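Local coordinates for uncharacterized protein YacP (Bacillus subtilis, PDB 5MQ8), which is the endoribonuclease Rae1, involved in ribosome-dependent mRNA decay, at residues G8-L18 against F26-I34; R47-K58 against V69-A80. All coordinates share one frame; numbering follows the deposited sequence.

How the interactions relate
Interaction 1 packs helix 8-14 and the short turn after it on helix 23-44, whereas interaction 2 pairs strand 47-52 with strand 70-73; they differ in depth and chemistry. Interaction 1 is a buried helix-helix packing, with 9 of 11 touching residues buried and mainly apolar side chains on both sides. Interaction 2 is partly buried: backbone hydrogen bonds join strand 47-52 to strand 70-73, at one edge of the sheet within this chain, and charged groups and waters take part at one end. The centres are about 13 Å apart, and Phe52 connects the two by packing on Ile12, Arg30 and Leu33. Polar links also run between them: Gly8 N approaches Val51 O, and Arg30 NH2 approaches Lys58 O, each probably a hydrogen bond.

Interaction 1. Residues G8-L18 against F26-I34; sequences GYNMIGAWPQL and FEEARDVLI
Met11 O, on a residue whose CB touches both methyls of Leu33, accepts two backbone N-H groups: Ala14 N at 3.1 Å and Trp15 N at 2.9 Å. This closes helix 8-14, and Trp15 is the first residue beyond it to leave helical angles. Helix 26-34 passes at a steep angle, 104° between directions, with the short axes 10.0 Å apart at closest approach. Leu33 is the knob, set among Gly8, Met11, Ile12 and Leu18. Its chi1 of 177°, CG anti to the backbone N, carries CG out among these four; the branch there sends CD2 to Gly8 O (3.4 Å) and CD1 to Trp15 CZ3 (3.6 Å). Trp15 NE1 donates to Ala121 O. Ile12 branches too, CG2 reaching Phe26 CD1 at 3.4 Å while CD1 lies against the backbone N and CA of Arg30. Tyr9 turns its edge to the face of Phe26 in an offset edge-to-face pair, planes at 82°. Leu18 closes the far side, its CD2 against Val32 CG1 at 3.7 Å. Because Ile12, Leu18, Phe26, Ala29, Val32 and Leu33 carry most of the contact, with some methyls resting on backbone atoms, cohesion here rests mainly on shape fit and exclusion of water.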
loop_
_atom_site.group_PDB
_atom_site.type_symbol
_atom_site.label_atom_id
_atom_site.label_comp_id
_atom_site.label_asym_id
_atom_site.label_seq_id
_atom_site.Cartn_x
_atom_site.Cartn_y
_atom_site.Cartn_z
ATOM N N GLY A 8 -5.142 -9.410 -24.179
ATOM C CA GLY A 8 -4.419 -9.813 -22.982
ATOM C C GLY A 8 -3.156 -10.620 -23.204
ATOM O O GLY A 8 -2.101 -10.269 -22.668
ATOM N N TYR A 9 -3.258 -11.711 -23.981
ATOM C CA TYR A 9 -2.108 -12.579 -24.291
ATOM C C TYR A 9 -1.007 -11.806 -25.028
ATOM O O TYR A 9 0.168 -11.983 -24.718
ATOM C CB TYR A 9 -2.535 -13.831 -25.097
ATOM C CG TYR A 9 -1.373 -14.746 -25.419
ATOM C CD1 TYR A 9 -0.759 -15.504 -24.423
ATOM C CD2 TYR A 9 -0.831 -14.793 -26.702
ATOM C CE1 TYR A 9 0.336 -16.326 -24.705
ATOM C CE2 TYR A 9 0.273 -15.602 -26.994
ATOM C CZ TYR A 9 0.840 -16.378 -25.994
ATOM O OH TYR A 9 1.905 -17.197 -26.279
ATOM N N ASN A 10 -1.391 -10.948 -25.981
ATOM C CA ASN A 10 -0.443 -10.138 -26.730
ATOM C C ASN A 10 0.364 -9.209 -25.831
ATOM O O ASN A 10 1.572 -9.075 -26.054
ATOM C CB ASN A 10 -1.130 -9.347 -27.834
ATOM C CG ASN A 10 -0.164 -8.682 -28.782
ATOM O OD1 ASN A 10 0.004 -7.458 -28.782
ATOM N ND2 ASN A 10 0.504 -9.484 -29.601
ATOM N N MET A 11 -0.293 -8.567 -24.821
ATOM C CA MET A 11 0.386 -7.666 -23.873
ATOM C C MET A 11 1.392 -8.445 -23.080
ATOM O O MET A 11 2.531 -8.004 -22.945
ATOM C CB MET A 11 -0.606 -6.945 -22.923
ATOM C CG MET A 11 -1.592 -6.022 -23.614
ATOM S SD MET A 11 -0.893 -4.798 -24.760
ATOM C CE MET A 11 -1.409 -5.475 -26.323
ATOM N N ILE A 12 0.980 -9.616 -22.580
ATOM C CA ILE A 12 1.799 -10.530 -21.783
ATOM C C ILE A 12 3.120 -10.867 -22.500
ATOM O O ILE A 12 4.176 -10.722 -21.901
ATOM C CB ILE A 12 0.993 -11.785 -21.351
ATOM C CG1 ILE A 12 -0.003 -11.435 -20.222
ATOM C CG2 ILE A 12 1.934 -12.934 -20.924
ATOM C CD1 ILE A 12 -1.014 -12.554 -19.830
ATOM N N GLY A 13 3.037 -11.248 -23.770
ATOM C CA GLY A 13 4.198 -11.595 -24.579
ATOM C C GLY A 13 5.073 -10.429 -25.006
ATOM O O GLY A 13 6.236 -10.644 -25.355
ATOM N N ALA A 14 4.535 -9.186 -24.985
ATOM C CA ALA A 14 5.265 -8.004 -25.441
ATOM C C ALA A 14 5.860 -7.121 -24.323
ATOM O O ALA A 14 6.779 -6.361 -24.598
ATOM C CB ALA A 14 4.373 -7.172 -26.348
ATOM N N TRP A 15 5.313 -7.180 -23.092
ATOM C CA TRP A 15 5.785 -6.339 -21.992
ATOM C C TRP A 15 6.891 -7.058 -21.216
ATOM O O TRP A 15 6.684 -8.211 -20.803
ATOM C CB TRP A 15 4.618 -5.912 -21.079
ATOM C CG TRP A 15 3.554 -5.059 -21.733
ATOM C CD1 TRP A 15 3.480 -4.691 -23.045
ATOM C CD2 TRP A 15 2.410 -4.480 -21.092
ATOM N NE1 TRP A 15 2.362 -3.917 -23.258
ATOM C CE2 TRP A 15 1.694 -3.762 -22.074
ATOM C CE3 TRP A 15 1.954 -4.441 -19.763
ATOM C CZ2 TRP A 15 0.517 -3.059 -21.779
ATOM C CZ3 TRP A 15 0.787 -3.742 -19.474
ATOM C CH2 TRP A 15 0.084 -3.065 -20.476
ATOM N N PRO A 16 8.075 -6.406 -21.033
ATOM C CA PRO A 16 9.205 -7.075 -20.345
ATOM C C PRO A 16 8.909 -7.612 -18.952
ATOM O O PRO A 16 9.333 -8.725 -18.648
ATOM C CB PRO A 16 10.308 -6.004 -20.326
ATOM C CG PRO A 16 9.988 -5.110 -21.477
ATOM C CD PRO A 16 8.466 -5.063 -21.519
ATOM N N GLN A 17 8.164 -6.865 -18.120
ATOM C CA GLN A 17 7.824 -7.322 -16.768
ATOM C C GLN A 17 6.729 -8.417 -16.744
ATOM O O GLN A 17 6.477 -9.004 -15.683
ATOM C CB GLN A 17 7.465 -6.144 -15.846
ATOM C CG GLN A 17 8.671 -5.287 -15.428
ATOM C CD GLN A 17 8.586 -4.811 -13.989
ATOM O OE1 GLN A 17 7.588 -4.224 -13.546
ATOM N NE2 GLN A 17 9.651 -5.032 -13.231
ATOM N N LEU A 18 6.127 -8.733 -17.912
ATOM C CA LEU A 18 5.096 -9.767 -18.025
ATOM C C LEU A 18 5.569 -11.050 -18.704
ATOM O O LEU A 18 5.227 -12.132 -18.233
ATOM C CB LEU A 18 3.856 -9.249 -18.786
ATOM C CG LEU A 18 3.020 -8.116 -18.176
ATOM C CD1 LEU A 18 1.755 -7.906 -18.975
ATOM C CD2 LEU A 18 2.636 -8.417 -16.763
ATOM N N PHE A 26 0.739 -18.469 -17.618
ATOM C CA PHE A 26 0.932 -17.030 -17.404
ATOM C C PHE A 26 0.023 -16.437 -16.308
ATOM O O PHE A 26 -0.444 -15.308 -16.449
ATOM C CB PHE A 26 0.790 -16.264 -18.737
ATOM C CG PHE A 26 1.809 -16.619 -19.792
ATOM C CD1 PHE A 26 3.032 -15.955 -19.852
ATOM C CD2 PHE A 26 1.531 -17.585 -20.756
ATOM C CE1 PHE A 26 3.962 -16.255 -20.854
ATOM C CE2 PHE A 26 2.472 -17.899 -21.746
ATOM C CZ PHE A 26 3.677 -17.230 -21.789
ATOM N N GLU A 27 -0.211 -17.201 -15.216
ATOM C CA GLU A 27 -1.081 -16.817 -14.099
ATOM C C GLU A 27 -0.660 -15.503 -13.446
ATOM O O GLU A 27 -1.512 -14.651 -13.194
ATOM C CB GLU A 27 -1.174 -17.942 -13.064
ATOM C CG GLU A 27 -2.171 -17.662 -11.950
ATOM C CD GLU A 27 -2.273 -18.704 -10.855
ATOM O OE1 GLU A 27 -1.244 -19.340 -10.528
ATOM O OE2 GLU A 27 -3.380 -18.849 -10.286
ATOM N N GLU A 28 0.648 -15.344 -13.179
ATOM C CA GLU A 28 1.203 -14.140 -12.585
ATOM C C GLU A 28 1.150 -12.978 -13.573
ATOM O O GLU A 28 0.767 -11.874 -13.180
ATOM C CB GLU A 28 2.622 -14.379 -12.053
ATOM C CG GLU A 28 2.609 -15.061 -10.697
ATOM C CD GLU A 28 3.937 -15.494 -10.103
ATOM O OE1 GLU A 28 4.980 -14.866 -10.401
ATOM O OE2 GLU A 28 3.925 -16.461 -9.309
ATOM N N ALA A 29 1.475 -13.234 -14.856
ATOM C CA ALA A 29 1.442 -12.199 -15.895
ATOM C C ALA A 29 0.017 -11.638 -16.090
ATOM O O ALA A 29 -0.155 -10.424 -16.225
ATOM C CB ALA A 29 1.991 -12.744 -17.199
ATOM N N ARG A 30 -0.993 -12.523 -16.046
ATOM C CA ARG A 30 -2.415 -12.206 -16.152
ATOM C C ARG A 30 -2.835 -11.291 -14.981
ATOM O O ARG A 30 -3.440 -10.248 -15.209
ATOM C CB ARG A 30 -3.229 -13.508 -16.183
ATOM C CG ARG A 30 -4.738 -13.348 -16.084
ATOM C CD ARG A 30 -5.225 -13.829 -14.735
ATOM N NE ARG A 30 -5.568 -15.236 -14.763
ATOM C CZ ARG A 30 -5.662 -16.006 -13.686
ATOM N NH1 ARG A 30 -5.403 -15.512 -12.480
ATOM N NH2 ARG A 30 -6.004 -17.277 -13.805
ATOM N N ASP A 31 -2.471 -11.673 -13.748
ATOM C CA ASP A 31 -2.762 -10.917 -12.533
ATOM C C ASP A 31 -2.143 -9.522 -12.541
ATOM O O ASP A 31 -2.832 -8.564 -12.204
ATOM C CB ASP A 31 -2.300 -11.706 -11.297
ATOM C CG ASP A 31 -3.137 -12.942 -10.983
ATOM O OD1 ASP A 31 -4.235 -13.084 -11.567
ATOM O OD2 ASP A 31 -2.696 -13.758 -10.142
ATOM N N VAL A 32 -0.849 -9.403 -12.934
ATOM C CA VAL A 32 -0.151 -8.117 -13.013
ATOM C C VAL A 32 -0.836 -7.233 -14.063
ATOM O O VAL A 32 -1.124 -6.064 -13.772
ATOM C CB VAL A 32 1.378 -8.262 -13.254
ATOM C CG1 VAL A 32 2.037 -6.896 -13.475
ATOM C CG2 VAL A 32 2.049 -8.991 -12.092
ATOM N N LEU A 33 -1.159 -7.817 -15.247
ATOM C CA LEU A 33 -1.839 -7.095 -16.319
ATOM C C LEU A 33 -3.192 -6.539 -15.881
ATOM O O LEU A 33 -3.469 -5.371 -16.148
ATOM C CB LEU A 33 -1.956 -7.949 -17.606
ATOM C CG LEU A 33 -2.717 -7.338 -18.789
ATOM C CD1 LEU A 33 -2.039 -6.037 -19.292
ATOM C CD2 LEU A 33 -2.850 -8.355 -19.910
ATOM N N ILE A 34 -4.008 -7.349 -15.177
ATOM C CA ILE A 34 -5.317 -6.899 -14.653
ATOM C C ILE A 34 -5.168 -5.699 -13.707
ATOM O O ILE A 34 -5.956 -4.746 -13.802
ATOM C CB ILE A 34 -6.103 -8.070 -14.011
ATOM C CG1 ILE A 34 -6.522 -9.093 -15.086
ATOM C CG2 ILE A 34 -7.317 -7.569 -13.228
ATOM C CD1 ILE A 34 -6.822 -10.478 -14.534
#

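Interaction 2. Residues R47-K58 against V69-A80; sequences RVIVVFDAHLVK and VEVIFTKENETA
Arg47 and Glu70 form a salt bridge at one end of the paired strands: Arg47 NH2 donates to Glu70 OE2 at 3.0 Å, with 162° at the hydrogen. Both side chains are extended, and the guanidinium and carboxylate planes are nearly coplanar. Water 1 joins the pair a second time, accepting from Arg47 NE and donating to Glu70 OE2. Next to it, water 2 is inserted between Val48 O and Glu70 N, so the direct ladder begins one step further on. There Val50 N bonds to Glu70 O at 2.8 Å and Ile72 N to Val50 O, also at 2.8 Å. Phe52 N to Ile72 O (2.9 Å) and Thr74 N to Phe52 O (3.0 Å) continue the parallel pattern. Beyond the strands, Thr74 takes over with its hydroxyl: chi1 of 58° sets OG1 where Ala54 N donates to it at 3.1 Å. Asp53 OD1 accepts from His55 N, two residues on, which makes an Asx turn.

Packing then covers both faces of the pair. On one, Phe52 CB sits over the face of the Phe73 ring, 4.0 Å from its centroid and 24° off the normal, while Val71 CG1 meets the edge of the Phe52 ring; Val50 CG2 and Val69 CG1 touch at 3.6 Å. On the other, Ile49 CG2 meets Ile72 CD1, and Val51 CG1 lies against CA and CB of Ala80 at the start of helix 80-90. Strand 70-73 is outermost on its side within the chain, with 47-52 between it and 3-7, a parallel arrangement with strand order 3-2-1-4-5 that fits the alpha/beta fold of PIN-like nucleases.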
loop_
_atom_site.group_PDB
_atom_site.type_symbol
_atom_site.label_atom_id
_atom_site.label_comp_id
_atom_site.label_asym_id
_atom_site.label_seq_id
_atom_site.Cartn_x
_atom_site.Cartn_y
_atom_site.Cartn_z
ATOM N N ARG A 47 -13.524 2.985 -20.056
ATOM C CA ARG A 47 -13.911 1.611 -19.784
ATOM C C ARG A 47 -12.843 0.679 -20.395
ATOM O O ARG A 47 -12.376 0.913 -21.511
ATOM C CB ARG A 47 -15.294 1.320 -20.338
ATOM C CG ARG A 47 -15.808 -0.030 -19.898
ATOM C CD ARG A 47 -17.114 -0.320 -20.558
ATOM N NE ARG A 47 -17.573 -1.672 -20.254
ATOM C CZ ARG A 47 -18.789 -2.111 -20.540
ATOM N NH1 ARG A 47 -19.669 -1.310 -21.124
ATOM N NH2 ARG A 47 -19.137 -3.353 -20.244
ATOM N N VAL A 48 -12.407 -0.327 -19.624
ATOM C CA VAL A 48 -11.360 -1.271 -20.022
ATOM C C VAL A 48 -11.875 -2.692 -19.964
ATOM O O VAL A 48 -12.400 -3.114 -18.936
ATOM C CB VAL A 48 -10.063 -1.107 -19.177
ATOM C CG1 VAL A 48 -9.006 -2.132 -19.582
ATOM C CG2 VAL A 48 -9.497 0.304 -19.288
ATOM N N ILE A 49 -11.721 -3.439 -21.073
ATOM C CA ILE A 49 -12.095 -4.847 -21.125
ATOM C C ILE A 49 -10.874 -5.646 -21.572
ATOM O O ILE A 49 -10.320 -5.389 -22.639
ATOM C CB ILE A 49 -13.376 -5.141 -21.960
ATOM C CG1 ILE A 49 -14.579 -4.303 -21.445
ATOM C CG2 ILE A 49 -13.697 -6.654 -21.923
ATOM C CD1 ILE A 49 -15.865 -4.372 -22.292
ATOM N N VAL A 50 -10.455 -6.611 -20.755
ATOM C CA VAL A 50 -9.297 -7.444 -21.082
ATOM C C VAL A 50 -9.788 -8.799 -21.584
ATOM O O VAL A 50 -10.521 -9.494 -20.881
ATOM C CB VAL A 50 -8.269 -7.550 -19.918
ATOM C CG1 VAL A 50 -7.013 -8.296 -20.360
ATOM C CG2 VAL A 50 -7.892 -6.163 -19.400
ATOM N N VAL A 51 -9.376 -9.157 -22.800
ATOM C CA VAL A 51 -9.738 -10.408 -23.462
ATOM C C VAL A 51 -8.537 -11.347 -23.500
ATOM O O VAL A 51 -7.492 -11.035 -24.085
ATOM C CB VAL A 51 -10.369 -10.167 -24.869
ATOM C CG1 VAL A 51 -10.692 -11.486 -25.583
ATOM C CG2 VAL A 51 -11.618 -9.310 -24.755
ATOM N N PHE A 52 -8.696 -12.491 -22.862
ATOM C CA PHE A 52 -7.678 -13.512 -22.799
ATOM C C PHE A 52 -8.087 -14.719 -23.623
ATOM O O PHE A 52 -9.207 -15.227 -23.490
ATOM C CB PHE A 52 -7.416 -13.951 -21.352
ATOM C CG PHE A 52 -6.726 -12.932 -20.479
ATOM C CD1 PHE A 52 -5.400 -12.574 -20.710
ATOM C CD2 PHE A 52 -7.377 -12.377 -19.383
ATOM C CE1 PHE A 52 -4.750 -11.651 -19.876
ATOM C CE2 PHE A 52 -6.724 -11.454 -18.551
ATOM C CZ PHE A 52 -5.420 -11.093 -18.810
ATOM N N ASP A 53 -7.164 -15.190 -24.462
ATOM C CA ASP A 53 -7.368 -16.393 -25.239
ATOM C C ASP A 53 -7.323 -17.536 -24.189
ATOM O O ASP A 53 -6.299 -17.712 -23.526
ATOM C CB ASP A 53 -6.233 -16.542 -26.273
ATOM C CG ASP A 53 -6.408 -17.749 -27.181
ATOM O OD1 ASP A 53 -6.396 -18.892 -26.660
ATOM O OD2 ASP A 53 -6.576 -17.548 -28.405
ATOM N N ALA A 54 -8.457 -18.254 -24.008
ATOM C CA ALA A 54 -8.610 -19.334 -23.017
ATOM C C ALA A 54 -7.650 -20.533 -23.181
ATOM O O ALA A 54 -7.411 -21.253 -22.207
ATOM C CB ALA A 54 -10.053 -19.815 -22.992
ATOM N N HIS A 55 -7.105 -20.750 -24.392
ATOM C CA HIS A 55 -6.148 -21.836 -24.628
ATOM C C HIS A 55 -4.708 -21.481 -24.260
ATOM O O HIS A 55 -3.878 -22.388 -24.132
ATOM C CB HIS A 55 -6.234 -22.365 -26.065
ATOM C CG HIS A 55 -7.479 -23.155 -26.284
ATOM N ND1 HIS A 55 -7.615 -24.446 -25.782
ATOM C CD2 HIS A 55 -8.650 -22.776 -26.841
ATOM C CE1 HIS A 55 -8.844 -24.818 -26.090
ATOM N NE2 HIS A 55 -9.506 -23.843 -26.720
ATOM N N LEU A 56 -4.410 -20.179 -24.079
ATOM C CA LEU A 56 -3.054 -19.720 -23.750
ATOM C C LEU A 56 -2.913 -19.162 -22.328
ATOM O O LEU A 56 -1.827 -19.236 -21.743
ATOM C CB LEU A 56 -2.572 -18.678 -24.777
ATOM C CG LEU A 56 -2.610 -19.087 -26.258
ATOM C CD1 LEU A 56 -2.745 -17.876 -27.150
ATOM C CD2 LEU A 56 -1.380 -19.894 -26.640
ATOM N N VAL A 57 -3.988 -18.567 -21.787
ATOM C CA VAL A 57 -3.943 -17.963 -20.459
ATOM C C VAL A 57 -4.850 -18.708 -19.486
ATOM O O VAL A 57 -5.990 -19.040 -19.825
ATOM C CB VAL A 57 -4.241 -16.432 -20.490
ATOM C CG1 VAL A 57 -4.049 -15.789 -19.108
ATOM C CG2 VAL A 57 -3.383 -15.716 -21.537
ATOM N N LYS A 58 -4.321 -18.949 -18.271
ATOM C CA LYS A 58 -4.981 -19.618 -17.151
ATOM C C LYS A 58 -6.288 -18.910 -16.797
ATOM O O LYS A 58 -6.308 -17.686 -16.628
ATOM C CB LYS A 58 -4.022 -19.648 -15.944
ATOM C CG LYS A 58 -4.613 -20.147 -14.632
ATOM C CD LYS A 58 -4.518 -21.645 -14.422
ATOM C CE LYS A 58 -5.563 -22.127 -13.442
ATOM N NZ LYS A 58 -5.315 -21.631 -12.056
ATOM N N VAL A 69 -11.915 -3.797 -13.644
ATOM C CA VAL A 69 -11.615 -4.382 -14.960
ATOM C C VAL A 69 -12.505 -5.548 -15.299
ATOM O O VAL A 69 -12.517 -6.547 -14.581
ATOM C CB VAL A 69 -10.126 -4.827 -15.090
ATOM C CG1 VAL A 69 -9.738 -5.047 -16.542
ATOM C CG2 VAL A 69 -9.184 -3.845 -14.440
ATOM N N GLU A 70 -13.154 -5.473 -16.455
ATOM C CA GLU A 70 -13.921 -6.603 -16.956
ATOM C C GLU A 70 -12.910 -7.530 -17.666
ATOM O O GLU A 70 -12.153 -7.083 -18.527
ATOM C CB GLU A 70 -15.009 -6.135 -17.924
ATOM C CG GLU A 70 -15.952 -7.251 -18.335
ATOM C CD GLU A 70 -17.150 -6.829 -19.155
ATOM O OE1 GLU A 70 -17.870 -7.735 -19.623
ATOM O OE2 GLU A 70 -17.382 -5.610 -19.322
ATOM N N VAL A 71 -12.883 -8.798 -17.267
ATOM C CA VAL A 71 -11.983 -9.804 -17.815
ATOM C C VAL A 71 -12.824 -10.872 -18.504
ATOM O O VAL A 71 -13.693 -11.472 -17.868
ATOM C CB VAL A 71 -11.050 -10.378 -16.718
ATOM C CG1 VAL A 71 -10.264 -11.572 -17.232
ATOM C CG2 VAL A 71 -10.111 -9.297 -16.172
ATOM N N ILE A 72 -12.576 -11.089 -19.815
ATOM C CA ILE A 72 -13.327 -12.046 -20.630
ATOM C C ILE A 72 -12.403 -13.068 -21.255
ATOM O O ILE A 72 -11.381 -12.706 -21.822
ATOM C CB ILE A 72 -14.231 -11.319 -21.677
ATOM C CG1 ILE A 72 -15.405 -10.624 -20.972
ATOM C CG2 ILE A 72 -14.772 -12.284 -22.754
ATOM C CD1 ILE A 72 -16.088 -9.602 -21.750
ATOM N N PHE A 73 -12.754 -14.344 -21.122
ATOM C CA PHE A 73 -12.016 -15.429 -21.743
ATOM C C PHE A 73 -12.768 -15.855 -23.002
ATOM O O PHE A 73 -14.000 -15.825 -23.014
ATOM C CB PHE A 73 -11.815 -16.598 -20.762
ATOM C CG PHE A 73 -10.706 -16.350 -19.765
ATOM C CD1 PHE A 73 -10.918 -15.555 -18.647
ATOM C CD2 PHE A 73 -9.441 -16.883 -19.961
ATOM C CE1 PHE A 73 -9.885 -15.301 -17.736
ATOM C CE2 PHE A 73 -8.413 -16.637 -19.046
ATOM C CZ PHE A 73 -8.641 -15.837 -17.943
ATOM N N THR A 74 -12.034 -16.194 -24.080
ATOM C CA THR A 74 -12.655 -16.638 -25.336
ATOM C C THR A 74 -13.296 -18.030 -25.155
ATOM O O THR A 74 -13.002 -18.716 -24.173
ATOM C CB THR A 74 -11.629 -16.653 -26.489
ATOM O OG1 THR A 74 -10.539 -17.518 -26.160
ATOM C CG2 THR A 74 -11.127 -15.272 -26.860
ATOM N N LYS A 75 -14.191 -18.428 -26.089
ATOM C CA LYS A 75 -14.795 -19.764 -26.124
ATOM C C LYS A 75 -13.767 -20.691 -26.780
ATOM O O LYS A 75 -12.726 -20.209 -27.243
ATOM C CB LYS A 75 -16.094 -19.778 -26.963
ATOM C CG LYS A 75 -17.273 -19.008 -26.381
ATOM C CD LYS A 75 -18.242 -19.859 -25.559
ATOM C CE LYS A 75 -19.300 -20.533 -26.401
ATOM N NZ LYS A 75 -20.222 -21.342 -25.566
ATOM N N GLU A 76 -14.115 -21.990 -26.922
ATOM C CA GLU A 76 -13.279 -23.082 -27.446
ATOM C C GLU A 76 -12.441 -22.755 -28.727
ATOM O O GLU A 76 -11.214 -22.737 -28.622
ATOM C CB GLU A 76 -14.103 -24.368 -27.647
ATOM C CG GLU A 76 -13.295 -25.633 -27.374
ATOM C CD GLU A 76 -14.096 -26.922 -27.306
ATOM O OE1 GLU A 76 -14.648 -27.225 -26.223
ATOM O OE2 GLU A 76 -14.152 -27.643 -28.330
ATOM N N ASN A 77 -13.052 -22.536 -29.906
ATOM C CA ASN A 77 -12.243 -22.265 -31.111
ATOM C C ASN A 77 -12.278 -20.800 -31.531
ATOM O O ASN A 77 -12.093 -20.454 -32.710
ATOM C CB ASN A 77 -12.635 -23.201 -32.261
ATOM C CG ASN A 77 -12.091 -24.601 -32.100
ATOM O OD1 ASN A 77 -12.763 -25.508 -31.599
ATOM N ND2 ASN A 77 -10.850 -24.803 -32.515
ATOM N N GLU A 78 -12.485 -19.932 -30.538
ATOM C CA GLU A 78 -12.625 -18.502 -30.728
ATOM C C GLU A 78 -11.330 -17.815 -30.374
ATOM O O GLU A 78 -10.735 -18.115 -29.346
ATOM C CB GLU A 78 -13.784 -17.993 -29.858
ATOM C CG GLU A 78 -14.145 -16.535 -30.086
ATOM C CD GLU A 78 -15.011 -15.920 -29.005
ATOM O OE1 GLU A 78 -15.720 -14.939 -29.317
ATOM O OE2 GLU A 78 -14.977 -16.401 -27.849
ATOM N N THR A 79 -10.877 -16.913 -31.240
ATOM C CA THR A 79 -9.658 -16.147 -30.991
ATOM C C THR A 79 -10.043 -14.801 -30.366
ATOM O O THR A 79 -11.195 -14.373 -30.480
ATOM C CB THR A 79 -8.851 -15.959 -32.281
ATOM O OG1 THR A 79 -9.719 -15.449 -33.291
ATOM C CG2 THR A 79 -8.185 -17.257 -32.755
ATOM N N ALA A 80 -9.069 -14.139 -29.720
ATOM C CA ALA A 80 -9.233 -12.856 -29.054
ATOM C C ALA A 80 -9.778 -11.794 -29.989
ATOM O O ALA A 80 -10.653 -11.047 -29.569
ATOM C CB ALA A 80 -7.918 -12.405 -28.431
HETATM O O HOH W 1 -16.697 -3.285 -18.116
HETATM O O HOH W 2 -14.279 -2.895 -16.961
#